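Local coordinates for NreA (Staphylococcus aureus subsp. aureus, PDB 6K2H), which probably acts as a GAF-domain nitrate sensor that couples nitrate availability to the staphylococcal NreB-NreC signalling system, at residues A[64-69]-A[77-82]; A[68-73]-A[105-110]; A[90-93]-A[97-100]; A[122-125]-A[130-133]. The protein carries 1 engineered substitution. All coordinates share one frame; numbering follows the deposited sequence.

Interaction 1 (A[64-69]-A[77-82]); sequences RGLAGT and MVIANV. With EDO (1,2-ethanediol), chain B.
Met77 reaches from strand 77-79 to the first turn of helix 65-73 and ends against two of its side chains. SD lies 3.6 Å from Thr69 CG2, with the thioether chain and the threonine crossing at nearly a right angle. The bend at the last torsion (chi3 52°) carries the methyl group on to Leu66, where CE packs 3.7 Å from CD2. These touches are the tight part of the contact, and Leu66, which is buried, is its inner wall. Ile79 adds a looser one on the same side, its CD1 4.1 Å from Leu66 CD2. Toward Thr69 the contact opens, since both Thr69 and Met77 keep some solvent exposure.

The threonine is oriented from within its own helix. OG1 donates to Gly65 O, which also accepts the helical bond from Thr69 N; at 2.5 Å from OG1 to Gly65 O the bond is unusually short and its exact length doubtful, but the hydroxyl clearly turns back to the backbone while CG2 is left for the sulfur.

Leu66 has a second neighbour away from the strand. A bound 1,2-ethanediol lies by its CB and CD1, and O2 of the diol takes a nearly straight bond (165°) from Ala67 N at 3.0 Å and a weak, strongly bent one from Leu66 N. Trp44 NE1 and Ile96 N also bond the diol. Backbone N-H groups at a helix start, joined by a tryptophan N-H, would probably suit a small anion; this is consistent with the nitrate pocket of NreA, in a GAF domain, here holding a diol probably from the crystallisation liquor.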
loop_
_atom_site.group_PDB
_atom_site.type_symbol
_atom_site.label_atom_id
_atom_site.label_comp_id
_atom_site.label_asym_id
_atom_site.label_seq_id
_atom_site.Cartn_x
_atom_site.Cartn_y
_atom_site.Cartn_z
ATOM N N ARG A 64 6.701 9.833 4.684
ATOM C CA ARG A 64 6.402 10.222 3.300
ATOM C C ARG A 64 5.488 9.201 2.615
ATOM O O ARG A 64 5.784 7.990 2.627
ATOM C CB ARG A 64 7.684 10.358 2.488
ATOM C CG ARG A 64 8.864 11.019 3.216
ATOM C CD ARG A 64 8.527 12.329 3.931
ATOM N NE ARG A 64 7.572 13.122 3.158
ATOM C CZ ARG A 64 6.700 14.003 3.650
ATOM N NH1 ARG A 64 5.891 14.632 2.805
ATOM N NH2 ARG A 64 6.627 14.279 4.956
ATOM N N GLY A 65 4.446 9.722 1.967
ATOM C CA GLY A 65 3.538 8.947 1.135
ATOM C C GLY A 65 2.590 8.112 1.959
ATOM O O GLY A 65 2.498 8.248 3.183
ATOM N N LEU A 66 1.921 7.199 1.293
ATOM C CA LEU A 66 1.042 6.326 2.001
ATOM C C LEU A 66 1.820 5.384 2.909
ATOM O O LEU A 66 1.445 5.213 4.050
ATOM C CB LEU A 66 0.210 5.466 1.075
ATOM C CG LEU A 66 -0.698 6.304 0.150
ATOM C CD1 LEU A 66 -1.030 5.514 -1.077
ATOM C CD2 LEU A 66 -1.949 6.665 0.884
ATOM N N ALA A 67 2.820 4.713 2.368
ATOM C CA ALA A 67 3.551 3.721 3.160
ATOM C C ALA A 67 4.295 4.420 4.317
ATOM O O ALA A 67 4.285 3.962 5.477
ATOM C CB ALA A 67 4.513 2.946 2.305
ATOM N N GLY A 68 4.992 5.497 4.022
ATOM C CA GLY A 68 5.738 6.141 5.108
ATOM C C GLY A 68 4.895 6.730 6.190
ATOM O O GLY A 68 5.279 6.714 7.377
ATOM N N THR A 69 3.743 7.255 5.823
ATOM C CA THR A 69 2.838 7.808 6.818
ATOM C C THR A 69 2.253 6.703 7.694
ATOM O O THR A 69 2.222 6.826 8.900
ATOM C CB THR A 69 1.733 8.638 6.133
ATOM O OG1 THR A 69 2.342 9.655 5.298
ATOM C CG2 THR A 69 0.806 9.258 7.100
ATOM N N MET A 77 -4.791 4.520 6.454
ATOM C CA MET A 77 -5.156 5.696 5.648
ATOM C C MET A 77 -6.141 5.255 4.617
ATOM O O MET A 77 -5.934 4.223 3.964
ATOM C CB MET A 77 -3.918 6.230 4.949
ATOM C CG MET A 77 -2.883 6.816 5.843
ATOM S SD MET A 77 -1.594 7.652 4.880
ATOM C CE MET A 77 -2.608 8.718 3.839
ATOM N N VAL A 78 -7.223 5.991 4.478
ATOM C CA VAL A 78 -8.276 5.634 3.560
ATOM C C VAL A 78 -8.525 6.810 2.675
ATOM O O VAL A 78 -8.746 7.931 3.168
ATOM C CB VAL A 78 -9.554 5.273 4.291
ATOM C CG1 VAL A 78 -10.645 4.969 3.305
ATOM C CG2 VAL A 78 -9.396 4.080 5.201
ATOM N N ILE A 79 -8.434 6.599 1.377
ATOM C CA ILE A 79 -8.828 7.623 0.410
ATOM C C ILE A 79 -9.922 7.094 -0.507
ATOM O O ILE A 79 -9.663 6.277 -1.412
ATOM C CB ILE A 79 -7.614 8.127 -0.389
ATOM C CG1 ILE A 79 -6.490 8.496 0.559
ATOM C CG2 ILE A 79 -8.044 9.210 -1.347
ATOM C CD1 ILE A 79 -5.228 8.881 -0.148
ATOM N N ALA A 80 -11.172 7.538 -0.324
ATOM C CA ALA A 80 -12.297 6.886 -1.002
ATOM C C ALA A 80 -12.353 7.299 -2.478
ATOM O O ALA A 80 -12.907 6.580 -3.259
ATOM C CB ALA A 80 -13.637 7.221 -0.325
ATOM N N ASN A 81 -11.818 8.486 -2.766
ATOM C CA ASN A 81 -11.680 9.007 -4.116
ATOM C C ASN A 81 -10.489 9.931 -4.222
ATOM O O ASN A 81 -10.466 11.031 -3.683
ATOM C CB ASN A 81 -12.943 9.739 -4.665
ATOM C CG ASN A 81 -12.760 10.112 -6.137
ATOM O OD1 ASN A 81 -12.186 11.133 -6.472
ATOM N ND2 ASN A 81 -12.967 9.123 -6.999
ATOM N N VAL A 82 -9.497 9.482 -4.972
ATOM C CA VAL A 82 -8.239 10.172 -5.104
ATOM C C VAL A 82 -8.362 11.536 -5.806
ATOM O O VAL A 82 -7.734 12.521 -5.310
ATOM C CB VAL A 82 -7.141 9.243 -5.758
ATOM C CG1 VAL A 82 -5.834 10.021 -6.110
ATOM C CG2 VAL A 82 -6.813 8.104 -4.863
HETATM C C1 EDO B . 4.031 5.565 -2.414
HETATM O O1 EDO B . 3.819 5.199 -3.595
HETATM C C2 EDO B . 2.907 5.856 -1.674
HETATM O O2 EDO B . 3.426 5.728 -0.429
#

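Interaction 2 (A[68-73]-A[105-110]); sequences GTVMKT and VLAVPL
The pyrrolidine ring of Pro109 takes a methyl group of Val70 on one face: CG1 stands almost straight above the ring nitrogen, 3.5 Å from Pro109 N. This is helix-on-sheet packing of the alpha+beta GAF fold. Around that point CB and CD are each only slightly farther away, whereas CG, at the outer edge of the ring, is 4.3 Å from Val70 CG1. The methyl therefore sits over the nitrogen end, where the ring runs into the Val108-Pro109 peptide, and also comes close to Val108 C. Asn136 of helix 136-140 touches the proline as well.

Helix 68-73 runs at 40° to strand 105-110, with 8.1 Å between the two axes, and Val70 is the helix residue that meets the strand. Its two branches divide the work. With CG1 anti to the backbone N (chi1 171°), one methyl faces the proline and the other, CG2, drops beside Ala107, 4.1 Å from its CB. The small alanine side chain is consistent with the close approach of the helix, and every residue in the contact is buried. Met77 of the adjoining strand also packs against Val70.

Val108 points its side chain away from the helix, to Leu120 and Ile139, so the strand has neighbours on both faces of the sheet; the backbone of strand 104-112 pairs with strands 77-79 and 115-124. At the far end of the helix Thr73 turns its hydroxyl back onto the preceding turn. Thr69 O accepts from Thr73 N and also from Thr73 OG1, at 2.9 Å, the hydroxyl standing 37° out of the carbonyl plane.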
loop_
_atom_site.group_PDB
_atom_site.type_symbol
_atom_site.label_atom_id
_atom_site.label_comp_id
_atom_site.label_asym_id
_atom_site.label_seq_id
_atom_site.Cartn_x
_atom_site.Cartn_y
_atom_site.Cartn_z
ATOM N N GLY A 68 4.992 5.497 4.022
ATOM C CA GLY A 68 5.738 6.141 5.108
ATOM C C GLY A 68 4.895 6.730 6.190
ATOM O O GLY A 68 5.279 6.714 7.377
ATOM N N THR A 69 3.743 7.255 5.823
ATOM C CA THR A 69 2.838 7.808 6.818
ATOM C C THR A 69 2.253 6.703 7.694
ATOM O O THR A 69 2.222 6.826 8.900
ATOM C CB THR A 69 1.733 8.638 6.133
ATOM O OG1 THR A 69 2.342 9.655 5.298
ATOM C CG2 THR A 69 0.806 9.258 7.100
ATOM N N VAL A 70 1.847 5.607 7.103
ATOM C CA VAL A 70 1.262 4.542 7.915
ATOM C C VAL A 70 2.318 3.972 8.879
ATOM O O VAL A 70 1.987 3.665 10.004
ATOM C CB VAL A 70 0.650 3.467 7.020
ATOM C CG1 VAL A 70 0.216 2.234 7.839
ATOM C CG2 VAL A 70 -0.551 4.010 6.269
ATOM N N MET A 71 3.560 3.820 8.404
ATOM C CA MET A 71 4.633 3.239 9.177
ATOM C C MET A 71 4.906 4.125 10.341
ATOM O O MET A 71 5.175 3.641 11.423
ATOM C CB MET A 71 5.916 3.079 8.349
ATOM C CG MET A 71 5.731 2.042 7.293
ATOM S SD MET A 71 6.877 0.722 7.082
ATOM C CE MET A 71 7.219 0.352 8.786
ATOM N N LYS A 72 4.833 5.405 10.123
ATOM C CA LYS A 72 5.126 6.370 11.158
ATOM C C LYS A 72 4.014 6.460 12.157
ATOM O O LYS A 72 4.283 6.431 13.340
ATOM C CB LYS A 72 5.373 7.761 10.574
ATOM C CG LYS A 72 5.511 8.814 11.681
ATOM C CD LYS A 72 6.084 10.130 11.206
ATOM C CE LYS A 72 6.184 11.125 12.364
ATOM N NZ LYS A 72 5.774 12.502 11.961
ATOM N N THR A 73 2.777 6.595 11.701
ATOM C CA THR A 73 1.641 6.780 12.611
ATOM C C THR A 73 1.071 5.530 13.181
ATOM O O THR A 73 0.384 5.593 14.177
ATOM C CB THR A 73 0.426 7.417 11.893
ATOM O OG1 THR A 73 -0.002 6.563 10.814
ATOM C CG2 THR A 73 0.766 8.751 11.382
ATOM N N VAL A 105 -7.907 4.141 -2.425
ATOM C CA VAL A 105 -6.904 3.338 -1.718
ATOM C C VAL A 105 -7.235 3.124 -0.245
ATOM O O VAL A 105 -7.882 3.990 0.400
ATOM C CB VAL A 105 -5.436 3.886 -1.812
ATOM C CG1 VAL A 105 -4.928 3.890 -3.239
ATOM C CG2 VAL A 105 -5.330 5.266 -1.284
ATOM N N LEU A 106 -6.811 1.980 0.260
ATOM C CA LEU A 106 -6.938 1.583 1.666
ATOM C C LEU A 106 -5.520 1.105 2.014
ATOM O O LEU A 106 -5.063 0.055 1.507
ATOM C CB LEU A 106 -7.930 0.430 1.833
ATOM C CG LEU A 106 -7.897 -0.338 3.169
ATOM C CD1 LEU A 106 -8.179 0.588 4.309
ATOM C CD2 LEU A 106 -8.891 -1.475 3.121
ATOM N N ALA A 107 -4.830 1.831 2.897
ATOM C CA ALA A 107 -3.491 1.404 3.310
ATOM C C ALA A 107 -3.499 1.074 4.807
ATOM O O ALA A 107 -3.923 1.880 5.618
ATOM C CB ALA A 107 -2.518 2.443 3.039
ATOM N N VAL A 108 -3.115 -0.160 5.106
ATOM C CA VAL A 108 -3.181 -0.637 6.505
ATOM C C VAL A 108 -1.841 -1.048 7.086
ATOM O O VAL A 108 -1.018 -1.632 6.375
ATOM C CB VAL A 108 -4.165 -1.789 6.612
ATOM C CG1 VAL A 108 -5.559 -1.378 6.192
ATOM C CG2 VAL A 108 -3.713 -3.028 5.833
ATOM N N PRO A 109 -1.594 -0.755 8.376
ATOM C CA PRO A 109 -0.321 -1.167 8.977
ATOM C C PRO A 109 -0.281 -2.670 9.146
ATOM O O PRO A 109 -1.328 -3.334 9.438
ATOM C CB PRO A 109 -0.327 -0.467 10.308
ATOM C CG PRO A 109 -1.737 -0.279 10.671
ATOM C CD PRO A 109 -2.410 0.021 9.332
ATOM N N LEU A 110 0.902 -3.225 8.957
ATOM C CA LEU A 110 1.153 -4.639 9.251
ATOM C C LEU A 110 1.922 -4.676 10.575
ATOM O O LEU A 110 2.947 -3.993 10.706
ATOM C CB LEU A 110 1.946 -5.283 8.153
ATOM C CG LEU A 110 1.143 -5.374 6.840
ATOM C CD1 LEU A 110 2.033 -6.043 5.834
ATOM C CD2 LEU A 110 -0.122 -6.219 6.979
#

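Interaction 3 (A[90-93]-A[97-100]); sequences EKID and LLSE
Leu98 lays its forked end over the base of the Lys91 side chain: CD2 is 3.7 Å from Lys91 CB and 4.1 Å from Lys91 CD. Its other methyl, CD1, turns to the next residue and rests 4.1 Å from Ile92 CA, with Ile92 CG1 a little beyond. One leucine thus spans two consecutive residues of the turn between helices 87-90 and 96-99. Leu97 joins more loosely from the buried side, its CD1 4.3 Å from Lys91 CG, while Leu98 and Ile92 form the exposed margin.

The lysine chain bends at chi3 (110°), and its CE then packs on Val82. The turn itself is tied by a bond of 2.9 Å from Asp93 N to Glu90 O. Two acidic side chains, Asp93 and Glu100, bond elsewhere: Asp93 OD1 accepts from Gly65 N, and Glu100 OE1 makes a salt bridge with Arg125.

No hydrogen bond links 90-93 with 97-100. Lysine enters through its methylene groups, as a hydrocarbon beside two leucines, so the contact rests on shape and the burial of apolar surface, without the directional constraint that polar bonds would impose.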
loop_
_atom_site.group_PDB
_atom_site.type_symbol
_atom_site.label_atom_id
_atom_site.label_comp_id
_atom_site.label_asym_id
_atom_site.label_seq_id
_atom_site.Cartn_x
_atom_site.Cartn_y
_atom_site.Cartn_z
ATOM N N GLU A 90 -0.921 16.538 -5.366
ATOM C CA GLU A 90 -0.581 15.814 -4.139
ATOM C C GLU A 90 -0.202 14.381 -4.388
ATOM O O GLU A 90 0.480 13.782 -3.575
ATOM C CB GLU A 90 -1.778 15.799 -3.161
ATOM C CG GLU A 90 -2.070 17.176 -2.636
ATOM C CD GLU A 90 -3.133 17.218 -1.540
ATOM O OE1 GLU A 90 -3.976 18.116 -1.655
ATOM O OE2 GLU A 90 -3.128 16.369 -0.621
ATOM N N LYS A 91 -0.661 13.842 -5.507
ATOM C CA LYS A 91 -0.323 12.424 -5.898
ATOM C C LYS A 91 1.114 12.169 -5.960
ATOM O O LYS A 91 1.548 11.050 -5.785
ATOM C CB LYS A 91 -0.917 12.035 -7.284
ATOM C CG LYS A 91 -2.374 11.912 -7.218
ATOM C CD LYS A 91 -3.008 11.973 -8.589
ATOM C CE LYS A 91 -3.579 10.687 -9.049
ATOM N NZ LYS A 91 -4.254 10.899 -10.367
ATOM N N ILE A 92 1.904 13.194 -6.287
ATOM C CA ILE A 92 3.306 13.016 -6.320
ATOM C C ILE A 92 3.896 12.631 -4.939
ATOM O O ILE A 92 4.900 11.960 -4.923
ATOM C CB ILE A 92 3.980 14.223 -7.036
ATOM C CG1 ILE A 92 5.280 13.824 -7.683
ATOM C CG2 ILE A 92 4.172 15.356 -6.074
ATOM C CD1 ILE A 92 5.876 14.918 -8.563
ATOM N N ASP A 93 3.284 12.999 -3.812
ATOM C CA ASP A 93 3.709 12.569 -2.456
ATOM C C ASP A 93 3.548 11.068 -2.250
ATOM O O ASP A 93 4.295 10.471 -1.483
ATOM C CB ASP A 93 2.905 13.297 -1.330
ATOM C CG ASP A 93 3.009 12.590 0.082
ATOM O OD1 ASP A 93 4.048 12.746 0.780
ATOM O OD2 ASP A 93 2.037 11.882 0.509
ATOM N N LEU A 97 0.231 5.964 -6.407
ATOM C CA LEU A 97 -0.997 6.426 -7.049
ATOM C C LEU A 97 -0.865 6.884 -8.525
ATOM O O LEU A 97 -1.755 6.706 -9.278
ATOM C CB LEU A 97 -1.562 7.634 -6.273
ATOM C CG LEU A 97 -1.866 7.453 -4.824
ATOM C CD1 LEU A 97 -2.301 8.800 -4.236
ATOM C CD2 LEU A 97 -2.913 6.456 -4.612
ATOM N N LEU A 98 0.271 7.456 -8.877
ATOM C CA LEU A 98 0.559 7.854 -10.243
ATOM C C LEU A 98 0.903 6.648 -11.127
ATOM O O LEU A 98 0.358 6.521 -12.177
ATOM C CB LEU A 98 1.733 8.814 -10.300
ATOM C CG LEU A 98 1.484 10.208 -9.707
ATOM C CD1 LEU A 98 2.829 10.920 -9.768
ATOM C CD2 LEU A 98 0.478 10.923 -10.571
ATOM N N SER A 99 1.821 5.813 -10.698
ATOM C CA SER A 99 2.330 4.738 -11.566
ATOM C C SER A 99 1.251 3.697 -11.801
ATOM O O SER A 99 1.207 3.118 -12.884
ATOM C CB SER A 99 3.604 4.125 -10.975
ATOM O OG SER A 99 3.415 3.289 -9.827
ATOM N N GLU A 100 0.302 3.529 -10.848
ATOM C CA GLU A 100 -0.751 2.527 -11.003
ATOM C C GLU A 100 -2.153 3.128 -11.200
ATOM O O GLU A 100 -3.082 2.389 -11.269
ATOM C CB GLU A 100 -0.708 1.573 -9.811
ATOM C CG GLU A 100 0.511 0.654 -9.767
ATOM C CD GLU A 100 0.565 -0.314 -10.965
ATOM O OE1 GLU A 100 -0.544 -0.677 -11.473
ATOM O OE2 GLU A 100 1.684 -0.729 -11.348
#

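Interaction 4 (A[122-125]-A[130-133]); sequences FGQR and LPKI
Gln124 meets the loop after strand 115-124 with both its aliphatic stem and its amide. The stem passes Leu130, where CG lies 4.3 Å from the branch methyl CD2, and equally far from the leucine backbone N. Farther along, the chain bends (chi2 -72°) and brings the amide nitrogen against Pro131: NE2 is 3.6 Å from CD and 4.1 Å from CG, the two side chains arriving from opposite directions.

No hydrogen bond crosses between the segments, yet the buried amide is well supplied. NE2 donates to Pro129 O, just ahead of the loop segment, and OE1 accepts from Asp26 N. With both ends engaged, the rotation of the amide is fixed, and its contact with the proline ring follows from that setting. Gln124 thereby connects the end of its strand to the loop that returns beside it and to Asp26, just ahead of strand 27-33.

Leu130, the second main contributor, sends its end back to the sheet, where it also touches Val78 and Ala104. Pro131 lies at the exposed margin and shares Tyr25 with Leu130. Phe122, two residues earlier on the strand, points the same way as Gln124, and its ring is stacked with that of Tyr25.

Here the chain leaves the antiparallel GAF sheet at the end of strand 115-124 and folds back over the sheet before entering the C-terminal helix 136-140. It is a strand-loop-helix connection, held by apolar contacts and by one glutamine whose amide is bonded to backbone atoms.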
loop_
_atom_site.group_PDB
_atom_site.type_symbol
_atom_site.label_atom_id
_atom_site.label_comp_id
_atom_site.label_asym_id
_atom_site.label_seq_id
_atom_site.Cartn_x
_atom_site.Cartn_y
_atom_site.Cartn_z
ATOM N N PHE A 122 -4.293 -1.637 -0.567
ATOM C CA PHE A 122 -5.314 -2.116 -1.527
ATOM C C PHE A 122 -5.697 -0.912 -2.367
ATOM O O PHE A 122 -5.985 0.194 -1.838
ATOM C CB PHE A 122 -6.546 -2.665 -0.785
ATOM C CG PHE A 122 -6.282 -3.956 -0.052
ATOM C CD1 PHE A 122 -6.215 -5.137 -0.788
ATOM C CD2 PHE A 122 -6.230 -4.010 1.311
ATOM C CE1 PHE A 122 -6.013 -6.351 -0.125
ATOM C CE2 PHE A 122 -6.055 -5.220 1.983
ATOM C CZ PHE A 122 -5.950 -6.389 1.251
ATOM N N GLY A 123 -5.690 -1.086 -3.677
ATOM C CA GLY A 123 -6.058 0.002 -4.582
ATOM C C GLY A 123 -7.096 -0.330 -5.644
ATOM O O GLY A 123 -7.107 -1.450 -6.137
ATOM N N GLN A 124 -7.981 0.607 -5.939
ATOM C CA GLN A 124 -8.907 0.485 -7.069
ATOM C C GLN A 124 -8.494 1.386 -8.199
ATOM O O GLN A 124 -7.913 2.480 -7.963
ATOM C CB GLN A 124 -10.345 0.827 -6.673
ATOM C CG GLN A 124 -10.903 -0.057 -5.556
ATOM C CD GLN A 124 -11.215 -1.468 -5.970
ATOM O OE1 GLN A 124 -10.423 -2.137 -6.644
ATOM N NE2 GLN A 124 -12.402 -1.953 -5.580
ATOM N N ARG A 125 -8.884 0.983 -9.409
ATOM C CA ARG A 125 -8.756 1.816 -10.578
ATOM C C ARG A 125 -10.135 2.135 -11.135
ATOM O O ARG A 125 -11.134 1.561 -10.748
ATOM C CB ARG A 125 -7.944 1.075 -11.656
ATOM C CG ARG A 125 -6.505 0.842 -11.183
ATOM C CD ARG A 125 -5.579 0.506 -12.346
ATOM N NE ARG A 125 -4.349 -0.071 -11.815
ATOM C CZ ARG A 125 -4.142 -1.369 -11.579
ATOM N NH1 ARG A 125 -5.061 -2.295 -11.881
ATOM N NH2 ARG A 125 -3.016 -1.724 -10.989
ATOM N N LEU A 130 -14.021 1.300 -2.955
ATOM C CA LEU A 130 -13.481 0.397 -1.973
ATOM C C LEU A 130 -14.633 -0.519 -1.520
ATOM O O LEU A 130 -15.630 -0.018 -1.140
ATOM C CB LEU A 130 -12.993 1.171 -0.771
ATOM C CG LEU A 130 -11.833 2.148 -0.992
ATOM C CD1 LEU A 130 -11.570 2.922 0.284
ATOM C CD2 LEU A 130 -10.587 1.438 -1.496
ATOM N N PRO A 131 -14.471 -1.847 -1.567
ATOM C CA PRO A 131 -15.609 -2.635 -1.085
ATOM C C PRO A 131 -15.878 -2.491 0.382
ATOM O O PRO A 131 -17.020 -2.442 0.729
ATOM C CB PRO A 131 -15.242 -4.078 -1.460
ATOM C CG PRO A 131 -14.266 -3.976 -2.559
ATOM C CD PRO A 131 -13.466 -2.698 -2.171
ATOM N N LYS A 132 -14.831 -2.506 1.224
ATOM C CA LYS A 132 -14.911 -2.588 2.676
ATOM C C LYS A 132 -13.604 -2.082 3.318
ATOM O O LYS A 132 -12.514 -2.348 2.813
ATOM C CB LYS A 132 -15.106 -4.051 3.021
ATOM C CG LYS A 132 -15.083 -4.372 4.448
ATOM C CD LYS A 132 -15.402 -5.870 4.665
ATOM C CE LYS A 132 -15.713 -6.041 6.089
ATOM N NZ LYS A 132 -16.174 -7.440 6.346
ATOM N N ILE A 133 -13.728 -1.351 4.418
ATOM C CA ILE A 133 -12.569 -0.790 5.161
ATOM C C ILE A 133 -12.227 -1.836 6.234
ATOM O O ILE A 133 -13.115 -2.206 6.990
ATOM C CB ILE A 133 -13.082 0.513 5.854
ATOM C CG1 ILE A 133 -13.547 1.480 4.770
ATOM C CG2 ILE A 133 -12.055 1.190 6.726
ATOM C CD1 ILE A 133 -12.481 1.766 3.715
#

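Overall arrangement
All four contacts lie in one GAF domain and within about 16 Å of one another, centre to centre. Interactions 1 and 2 are closest, 7 Å apart: both start from helix 65-73 and reach neighbouring strands, 77-79 and 104-112, of the five-stranded antiparallel sheet. Interaction 3 falls in sequence between the two segments of interaction 2, in the helical excursion that connects those strands; Leu97 there packs on Leu66 and Val105. Interaction 4 follows last, where strand 115-124 ends, and meets interaction 1 through Val78 with Leu130 and Ile133. Interactions 1 and 3 thus border the probable ligand pocket, while interaction 4 connects the sheet to the C-terminal region.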